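Local atomic coordinates of probable mannosyltransferase KTR4 (Saccharomyces cerevisiae, PDB entry 5A07), a protein that belongs to a family of glycosyltransferases with a GT-A fold and holds guanosine-5'-diphosphate and a manganese ion in its pocket. Residues B[91-96]-B[245-250]; B[153-158]-B[162-167]; B[319-324]-B[372-377]. All coordinates share one frame; numbering follows the deposited sequence.

Contact 1. Residues B[91-96]-B[245-250]; sequences NLVRSG and VFQFMN
Phe248 and Gln247, neighbours on the helix 245-251, receive Leu92 and Val93 from the long loop between helix 65-80 and strand 105-110. The result is a loop-on-helix packing at the periphery of the GT-A domain. The backbones run close, with Leu92 CA 6.3 Å from Phe248 CA, yet no hydrogen bond links the two segments directly, and 149 Å² is buried in all. Two apolar touches carry the contact. Leu92 CD2 lies 3.9 Å from Phe248 CD1, approaching the ring obliquely, and the two side chains lie side by side and point the same way. Phe248 holds its ring carbon CG anti to the backbone N (chi1 166°), which lays the ring alongside the leucine; the same ring also meets His372 of strand 371-373 edge-to-face, so it touches both the loop and that strand. At Val93 the branch that touches is CG2, which meets Gln247 CB at 3.9 Å, the two side chains crossing at a slant. Only the base of Gln247 takes part: its chain bends at the second torsion (chi2 -71°), carrying the amide away from Val93, and NE2 is hydrogen-bonded to Leu99 O, farther along the same loop. Leu92 has a second role within its own segment, with CB 4.2 Å above the centre of the Arg94 guanidinium plane. Polar links to neighbouring residues add to the attachment: the backbone of Val93 pairs with that of Asp244, next to the helix start, and at the other end ND2 of Asn252 bonds both Phe248 O and Asn91 OD1.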
# COMPACT_ATOMS: atom_id res chain seq x y z
N ASN B 91 -19.50 -9.08 -13.25
CA ASN B 91 -20.33 -8.39 -12.31
C ASN B 91 -20.00 -6.88 -12.19
O ASN B 91 -20.25 -6.30 -11.17
CB ASN B 91 -20.20 -9.14 -10.97
CG ASN B 91 -18.75 -9.27 -10.45
OD1 ASN B 91 -17.89 -8.41 -10.62
ND2 ASN B 91 -18.52 -10.32 -9.70
N LEU B 92 -19.30 -6.29 -13.18
CA LEU B 92 -18.84 -4.89 -13.04
C LEU B 92 -20.01 -3.92 -12.95
O LEU B 92 -20.98 -4.05 -13.70
CB LEU B 92 -17.95 -4.51 -14.22
CG LEU B 92 -16.60 -5.26 -14.29
CD1 LEU B 92 -15.78 -4.73 -15.42
CD2 LEU B 92 -15.83 -5.15 -12.98
N VAL B 93 -19.90 -2.90 -12.09
CA VAL B 93 -20.98 -1.94 -11.89
C VAL B 93 -20.61 -0.69 -12.66
O VAL B 93 -19.56 -0.05 -12.41
CB VAL B 93 -21.15 -1.64 -10.42
CG1 VAL B 93 -22.11 -0.47 -10.17
CG2 VAL B 93 -21.58 -2.90 -9.65
N ARG B 94 -21.43 -0.34 -13.62
CA ARG B 94 -21.17 0.81 -14.51
C ARG B 94 -21.79 2.10 -13.94
O ARG B 94 -22.68 2.06 -13.11
CB ARG B 94 -21.78 0.56 -15.91
CG ARG B 94 -21.32 -0.70 -16.60
CD ARG B 94 -19.82 -0.71 -16.74
NE ARG B 94 -19.31 -1.89 -17.43
CZ ARG B 94 -18.03 -2.07 -17.72
NH1 ARG B 94 -17.13 -1.17 -17.34
NH2 ARG B 94 -17.65 -3.15 -18.38
N SER B 95 -21.32 3.22 -14.47
CA SER B 95 -21.75 4.54 -14.05
C SER B 95 -23.26 4.56 -14.23
O SER B 95 -23.71 4.15 -15.28
CB SER B 95 -21.19 5.55 -15.02
OG SER B 95 -21.50 6.84 -14.54
N GLY B 96 -24.04 5.01 -13.26
CA GLY B 96 -25.50 5.01 -13.52
C GLY B 96 -26.25 3.68 -13.40
O GLY B 96 -27.45 3.66 -13.40
N VAL B 245 -15.02 0.84 -8.38
CA VAL B 245 -13.90 0.12 -7.84
C VAL B 245 -14.22 -0.49 -6.50
O VAL B 245 -13.92 -1.65 -6.25
CB VAL B 245 -12.66 1.05 -7.75
CG1 VAL B 245 -11.52 0.44 -6.98
CG2 VAL B 245 -12.17 1.36 -9.14
N PHE B 246 -14.86 0.27 -5.64
CA PHE B 246 -15.31 -0.31 -4.35
C PHE B 246 -16.28 -1.46 -4.53
O PHE B 246 -16.19 -2.48 -3.83
CB PHE B 246 -15.91 0.75 -3.42
CG PHE B 246 -15.00 1.88 -3.06
CD1 PHE B 246 -13.70 1.68 -2.70
CD2 PHE B 246 -15.49 3.15 -2.93
CE1 PHE B 246 -12.91 2.71 -2.28
CE2 PHE B 246 -14.66 4.21 -2.53
CZ PHE B 246 -13.36 3.96 -2.20
N GLN B 247 -17.20 -1.33 -5.45
CA GLN B 247 -18.16 -2.44 -5.70
C GLN B 247 -17.45 -3.65 -6.31
O GLN B 247 -17.85 -4.76 -6.03
CB GLN B 247 -19.37 -2.01 -6.59
CG GLN B 247 -20.25 -0.94 -5.94
CD GLN B 247 -21.09 -1.44 -4.75
OE1 GLN B 247 -20.69 -2.30 -4.04
NE2 GLN B 247 -22.27 -0.85 -4.58
N PHE B 248 -16.43 -3.43 -7.16
CA PHE B 248 -15.63 -4.52 -7.63
C PHE B 248 -14.97 -5.27 -6.50
O PHE B 248 -15.00 -6.51 -6.42
CB PHE B 248 -14.59 -4.04 -8.65
CG PHE B 248 -13.54 -5.04 -8.92
CD1 PHE B 248 -13.74 -6.02 -9.86
CD2 PHE B 248 -12.33 -5.01 -8.20
CE1 PHE B 248 -12.79 -7.02 -10.10
CE2 PHE B 248 -11.34 -5.98 -8.45
CZ PHE B 248 -11.58 -7.00 -9.38
N MET B 249 -14.44 -4.52 -5.55
CA MET B 249 -13.77 -5.14 -4.38
C MET B 249 -14.78 -6.00 -3.59
O MET B 249 -14.49 -7.14 -3.17
CB MET B 249 -13.21 -4.10 -3.40
CG MET B 249 -12.23 -3.06 -3.90
SD MET B 249 -10.74 -3.82 -4.39
CE MET B 249 -9.95 -4.00 -2.77
N ASN B 250 -15.91 -5.41 -3.33
CA ASN B 250 -16.92 -6.07 -2.53
C ASN B 250 -17.45 -7.32 -3.23
O ASN B 250 -17.51 -8.40 -2.64
CB ASN B 250 -18.08 -5.10 -2.28
CG ASN B 250 -18.99 -5.62 -1.22
OD1 ASN B 250 -18.67 -5.61 -0.06
ND2 ASN B 250 -20.08 -6.17 -1.64

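Contact 2. Residues B[153-158]-B[162-167]; sequences GIKSIL and RVVEFG
Leu158 lays its CD1 methyl against Val164, 3.6 Å from CG1, and the same methyl reaches Arg162 CG at 4.1 Å. It therefore packs into the angle between two residues of segment 162-167, crossing Val164 obliquely and Arg162 at about a right angle. Val164 uses both its branches. CG1 stands anti to the carbonyl carbon (chi1 -59°) and takes the leucine, whereas CG2 meets Lys155 CG at 3.9 Å, so the lysine contributes the foot of its chain to the apolar surface. Ile154, just before Lys155 on the helix, adds a looser touch from CG2 on Val164 CG1. Ile154 CB also approaches Phe166 CZ at 4.2 Å, arriving at the edge of the ring and near its plane, while Phe140 of the adjacent strand meets that ring with the planes turned by about 15°. Across the interface there are no hydrogen bonds; the 260 Å² buried rests on carbon contacts. The polar end of Arg162 is engaged outside the pair, NH2 forming a salt bridge with Glu127 OE1 of helix 116-131. The backbones of Val163, Glu165 and Gly167 bond to the parallel strand 138-142. Helix 148-156 thus packs on the strand that follows it, as expected of the beta-alpha-beta crossover 138-142, 148-156, 164-168 in the nucleotide-binding half of a GT-A fold.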
# COMPACT_ATOMS: atom_id res chain seq x y z
N GLY B 153 -10.70 26.17 -1.28
CA GLY B 153 -9.89 25.81 -2.44
C GLY B 153 -10.32 24.44 -2.98
O GLY B 153 -10.53 24.23 -4.18
N ILE B 154 -10.45 23.49 -2.08
CA ILE B 154 -10.93 22.16 -2.45
C ILE B 154 -12.29 22.22 -3.10
O ILE B 154 -12.57 21.62 -4.17
CB ILE B 154 -10.98 21.24 -1.20
CG1 ILE B 154 -9.58 20.96 -0.64
CG2 ILE B 154 -11.67 19.93 -1.55
CD1 ILE B 154 -8.59 20.30 -1.61
N LYS B 155 -13.21 22.93 -2.46
CA LYS B 155 -14.54 22.97 -3.01
C LYS B 155 -14.58 23.65 -4.38
O LYS B 155 -15.40 23.29 -5.22
CB LYS B 155 -15.55 23.62 -2.06
CG LYS B 155 -15.84 22.70 -0.89
CD LYS B 155 -16.83 23.33 0.09
CE LYS B 155 -16.10 24.30 0.99
NZ LYS B 155 -16.93 24.55 2.21
N SER B 156 -13.74 24.65 -4.58
CA SER B 156 -13.80 25.39 -5.85
C SER B 156 -13.46 24.48 -7.05
O SER B 156 -13.83 24.82 -8.19
CB SER B 156 -12.85 26.61 -5.78
OG SER B 156 -11.51 26.20 -5.89
N ILE B 157 -12.74 23.35 -6.81
CA ILE B 157 -12.29 22.55 -7.95
C ILE B 157 -13.08 21.27 -8.15
O ILE B 157 -12.77 20.50 -9.03
CB ILE B 157 -10.74 22.36 -7.92
CG1 ILE B 157 -10.27 21.76 -6.59
CG2 ILE B 157 -10.08 23.69 -8.11
CD1 ILE B 157 -10.34 20.27 -6.57
N LEU B 158 -14.13 21.06 -7.35
CA LEU B 158 -14.98 19.90 -7.42
C LEU B 158 -16.36 20.28 -7.83
O LEU B 158 -16.77 21.38 -7.56
CB LEU B 158 -15.04 19.22 -6.05
CG LEU B 158 -13.81 18.34 -5.68
CD1 LEU B 158 -13.87 17.93 -4.20
CD2 LEU B 158 -13.72 17.11 -6.56
N ARG B 162 -20.41 17.22 -4.99
CA ARG B 162 -19.48 16.29 -4.41
C ARG B 162 -19.42 16.57 -2.92
O ARG B 162 -19.17 17.68 -2.47
CB ARG B 162 -18.09 16.47 -5.00
CG ARG B 162 -17.10 15.36 -4.62
CD ARG B 162 -17.41 14.03 -5.33
NE ARG B 162 -17.14 14.03 -6.75
CZ ARG B 162 -18.07 14.10 -7.72
NH1 ARG B 162 -19.38 14.13 -7.42
NH2 ARG B 162 -17.72 14.22 -8.97
N VAL B 163 -19.57 15.52 -2.15
CA VAL B 163 -19.44 15.64 -0.66
C VAL B 163 -17.98 15.62 -0.24
O VAL B 163 -17.20 14.75 -0.72
CB VAL B 163 -20.20 14.49 -0.02
CG1 VAL B 163 -19.97 14.46 1.50
CG2 VAL B 163 -21.65 14.65 -0.39
N VAL B 164 -17.58 16.64 0.56
CA VAL B 164 -16.29 16.74 1.15
C VAL B 164 -16.40 16.88 2.69
O VAL B 164 -17.24 17.64 3.15
CB VAL B 164 -15.46 17.86 0.57
CG1 VAL B 164 -15.30 17.64 -0.95
CG2 VAL B 164 -16.18 19.20 0.75
N GLU B 165 -15.60 16.16 3.45
CA GLU B 165 -15.57 16.34 4.90
C GLU B 165 -14.16 16.53 5.35
O GLU B 165 -13.22 15.96 4.76
CB GLU B 165 -16.22 15.13 5.60
CG GLU B 165 -17.72 14.99 5.30
CD GLU B 165 -18.43 13.83 6.03
OE1 GLU B 165 -17.75 12.90 6.56
OE2 GLU B 165 -19.67 13.78 5.93
N PHE B 166 -13.98 17.40 6.33
CA PHE B 166 -12.67 17.76 6.86
C PHE B 166 -12.59 17.48 8.32
O PHE B 166 -13.50 17.92 9.06
CB PHE B 166 -12.42 19.27 6.69
CG PHE B 166 -12.51 19.74 5.23
CD1 PHE B 166 -13.74 20.11 4.68
CD2 PHE B 166 -11.39 19.72 4.41
CE1 PHE B 166 -13.84 20.51 3.36
CE2 PHE B 166 -11.49 20.09 3.09
CZ PHE B 166 -12.70 20.46 2.54
N GLY B 167 -11.56 16.79 8.75
CA GLY B 167 -11.39 16.44 10.14
C GLY B 167 -10.02 16.69 10.67
O GLY B 167 -8.99 16.52 9.99

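Contact 3. Residues B[319-324]-B[372-377]; sequences TNFEIV and HWFRDI
Phe321 and Ile323, on the segment that leads into and along strand 322-325, meet Phe374 and Ile377 just beyond the strand 371-373, in the buried core packed against the mixed sheet of the GT-A domain. Both strands bond through their backbones to the middle strand 256-262, one antiparallel to it by way of Ile323 and Gly257, the other parallel by way of His372 with Tyr256 and Phe258. The two segments stay well apart, Ile323 CA lying 9.3 Å from His372 CA, so side chains alone bridge the interval. Phe321 places CG anti to its backbone N (chi1 168°) and extends across the gap, where CZ meets Ile377 CD1 at 3.9 Å; the two side chains cross at about a right angle. Phe374 CD2 sits at the edge of the Phe321 ring, near its plane, 4.5 Å from CZ. The closest touch joins Ile323 CG1 to Phe374 CE2 at 3.8 Å, again with perpendicular side chains and an oblique approach to the ring. Local structure sets the position of Phe374: it is the centre of an inverse gamma turn and the first residue of a type I turn closed by the bond from Ile377 N to Phe374 O. His372 CD2 lies 3.3 Å above the centre of one ring face, and Asp376 OD1 comes up in plane at the ring edge. Val259 of the middle strand touches both Phe321 and Ile377. Glu322 points away from this cluster, and its OE2 makes salt bridges with Arg230 and Arg358. With no hydrogen bond between the segments and all four touching residues buried, cohesion here comes from dispersion and the exclusion of water.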
# COMPACT_ATOMS: atom_id res chain seq x y z
N THR B 319 2.05 1.98 -0.45
CA THR B 319 0.76 2.44 0.07
C THR B 319 0.35 3.89 -0.25
O THR B 319 -0.74 4.29 0.11
CB THR B 319 0.70 2.29 1.62
OG1 THR B 319 1.82 2.98 2.17
CG2 THR B 319 0.74 0.77 1.98
N ASN B 320 1.18 4.70 -0.92
CA ASN B 320 0.67 6.01 -1.31
C ASN B 320 -0.62 5.92 -2.10
O ASN B 320 -1.41 6.85 -2.11
CB ASN B 320 1.73 6.88 -1.96
CG ASN B 320 2.43 6.24 -3.15
OD1 ASN B 320 1.82 5.97 -4.16
ND2 ASN B 320 3.72 6.08 -3.04
N PHE B 321 -0.79 4.84 -2.84
CA PHE B 321 -2.09 4.41 -3.39
C PHE B 321 -2.49 3.14 -2.67
O PHE B 321 -1.68 2.24 -2.53
CB PHE B 321 -1.94 4.06 -4.88
CG PHE B 321 -3.16 3.32 -5.47
CD1 PHE B 321 -3.32 1.95 -5.28
CD2 PHE B 321 -4.12 3.98 -6.12
CE1 PHE B 321 -4.41 1.27 -5.81
CE2 PHE B 321 -5.21 3.34 -6.63
CZ PHE B 321 -5.38 1.98 -6.47
N GLU B 322 -3.70 3.07 -2.13
CA GLU B 322 -4.20 1.77 -1.67
C GLU B 322 -5.74 1.85 -1.65
O GLU B 322 -6.32 2.93 -1.40
CB GLU B 322 -3.58 1.34 -0.35
CG GLU B 322 -3.78 2.33 0.78
CD GLU B 322 -3.13 1.93 2.10
OE1 GLU B 322 -2.70 0.77 2.36
OE2 GLU B 322 -3.10 2.83 2.95
N ILE B 323 -6.41 0.74 -2.02
CA ILE B 323 -7.87 0.60 -1.85
C ILE B 323 -7.95 -0.42 -0.70
O ILE B 323 -7.40 -1.52 -0.81
CB ILE B 323 -8.53 -0.02 -3.05
CG1 ILE B 323 -8.18 0.67 -4.37
CG2 ILE B 323 -10.01 0.00 -2.88
CD1 ILE B 323 -8.51 2.08 -4.41
N VAL B 324 -8.62 -0.10 0.38
CA VAL B 324 -8.57 -0.98 1.54
C VAL B 324 -9.95 -1.17 2.17
O VAL B 324 -10.76 -0.23 2.31
CB VAL B 324 -7.45 -0.60 2.55
CG1 VAL B 324 -7.54 0.81 2.96
CG2 VAL B 324 -7.49 -1.55 3.75
N HIS B 372 -5.69 -7.66 -4.52
CA HIS B 372 -5.87 -7.46 -5.94
C HIS B 372 -4.82 -6.48 -6.45
O HIS B 372 -4.76 -5.33 -5.96
CB HIS B 372 -7.25 -6.93 -6.24
CG HIS B 372 -7.54 -6.70 -7.68
ND1 HIS B 372 -7.79 -7.74 -8.56
CD2 HIS B 372 -7.60 -5.57 -8.41
CE1 HIS B 372 -7.97 -7.26 -9.78
NE2 HIS B 372 -7.88 -5.94 -9.72
N TRP B 373 -4.16 -6.84 -7.56
CA TRP B 373 -3.28 -5.93 -8.30
C TRP B 373 -4.06 -5.22 -9.41
O TRP B 373 -4.49 -5.84 -10.41
CB TRP B 373 -2.09 -6.69 -8.91
CG TRP B 373 -1.14 -5.85 -9.68
CD1 TRP B 373 -0.84 -4.57 -9.44
CD2 TRP B 373 -0.30 -6.26 -10.72
NE1 TRP B 373 0.08 -4.10 -10.33
CE2 TRP B 373 0.42 -5.13 -11.15
CE3 TRP B 373 -0.09 -7.48 -11.39
CZ2 TRP B 373 1.36 -5.18 -12.16
CZ3 TRP B 373 0.81 -7.53 -12.39
CH2 TRP B 373 1.54 -6.39 -12.77
N PHE B 374 -4.26 -3.90 -9.24
CA PHE B 374 -5.06 -3.10 -10.15
C PHE B 374 -4.21 -2.72 -11.35
O PHE B 374 -3.75 -1.57 -11.50
CB PHE B 374 -5.61 -1.83 -9.45
CG PHE B 374 -6.92 -2.05 -8.78
CD1 PHE B 374 -8.06 -2.24 -9.53
CD2 PHE B 374 -7.01 -2.10 -7.37
CE1 PHE B 374 -9.29 -2.49 -8.89
CE2 PHE B 374 -8.22 -2.33 -6.77
CZ PHE B 374 -9.37 -2.53 -7.52
N ARG B 375 -3.99 -3.70 -12.22
CA ARG B 375 -3.13 -3.50 -13.39
C ARG B 375 -3.62 -2.34 -14.24
O ARG B 375 -2.81 -1.63 -14.87
CB ARG B 375 -3.04 -4.80 -14.23
CG ARG B 375 -2.26 -5.91 -13.52
CD ARG B 375 -2.42 -7.22 -14.27
NE ARG B 375 -1.69 -7.22 -15.56
CZ ARG B 375 -1.73 -8.21 -16.44
NH1 ARG B 375 -2.43 -9.34 -16.17
NH2 ARG B 375 -1.08 -8.11 -17.58
N ASP B 376 -4.92 -2.16 -14.29
CA ASP B 376 -5.54 -1.19 -15.17
C ASP B 376 -5.44 0.24 -14.66
O ASP B 376 -5.76 1.17 -15.46
CB ASP B 376 -7.04 -1.54 -15.48
CG ASP B 376 -7.90 -1.77 -14.20
OD1 ASP B 376 -7.36 -2.14 -13.07
OD2 ASP B 376 -9.15 -1.65 -14.28
N ILE B 377 -5.09 0.43 -13.38
CA ILE B 377 -5.02 1.79 -12.81
C ILE B 377 -3.63 2.34 -13.10
O ILE B 377 -2.66 2.10 -12.39
CB ILE B 377 -5.43 1.87 -11.33
CG1 ILE B 377 -6.86 1.37 -11.20
CG2 ILE B 377 -5.25 3.33 -10.90
CD1 ILE B 377 -7.39 1.44 -9.79

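In the fold
Contacts 1 and 3, their centres 15 Å apart, touch through helix 245-251. Val245 CG1 and Met249 SD each lie 3.7 Å from Phe374 CZ, and Met249 CG is 3.9 Å from Ile323 CG2, so the helix packs the loop 91-96 on one hand and residues of contact 3 on the other. Contact 2 is nested in the chain interval closed by contact 1 but touches neither of the others; its nearest atoms are about 10 Å from contact 1 and 15 Å from contact 3, with which it shares the mixed sheet. The Phe321 side chain lies about 10 Å from the manganese ion and GDP, and Phe166 about 11 Å from GDP.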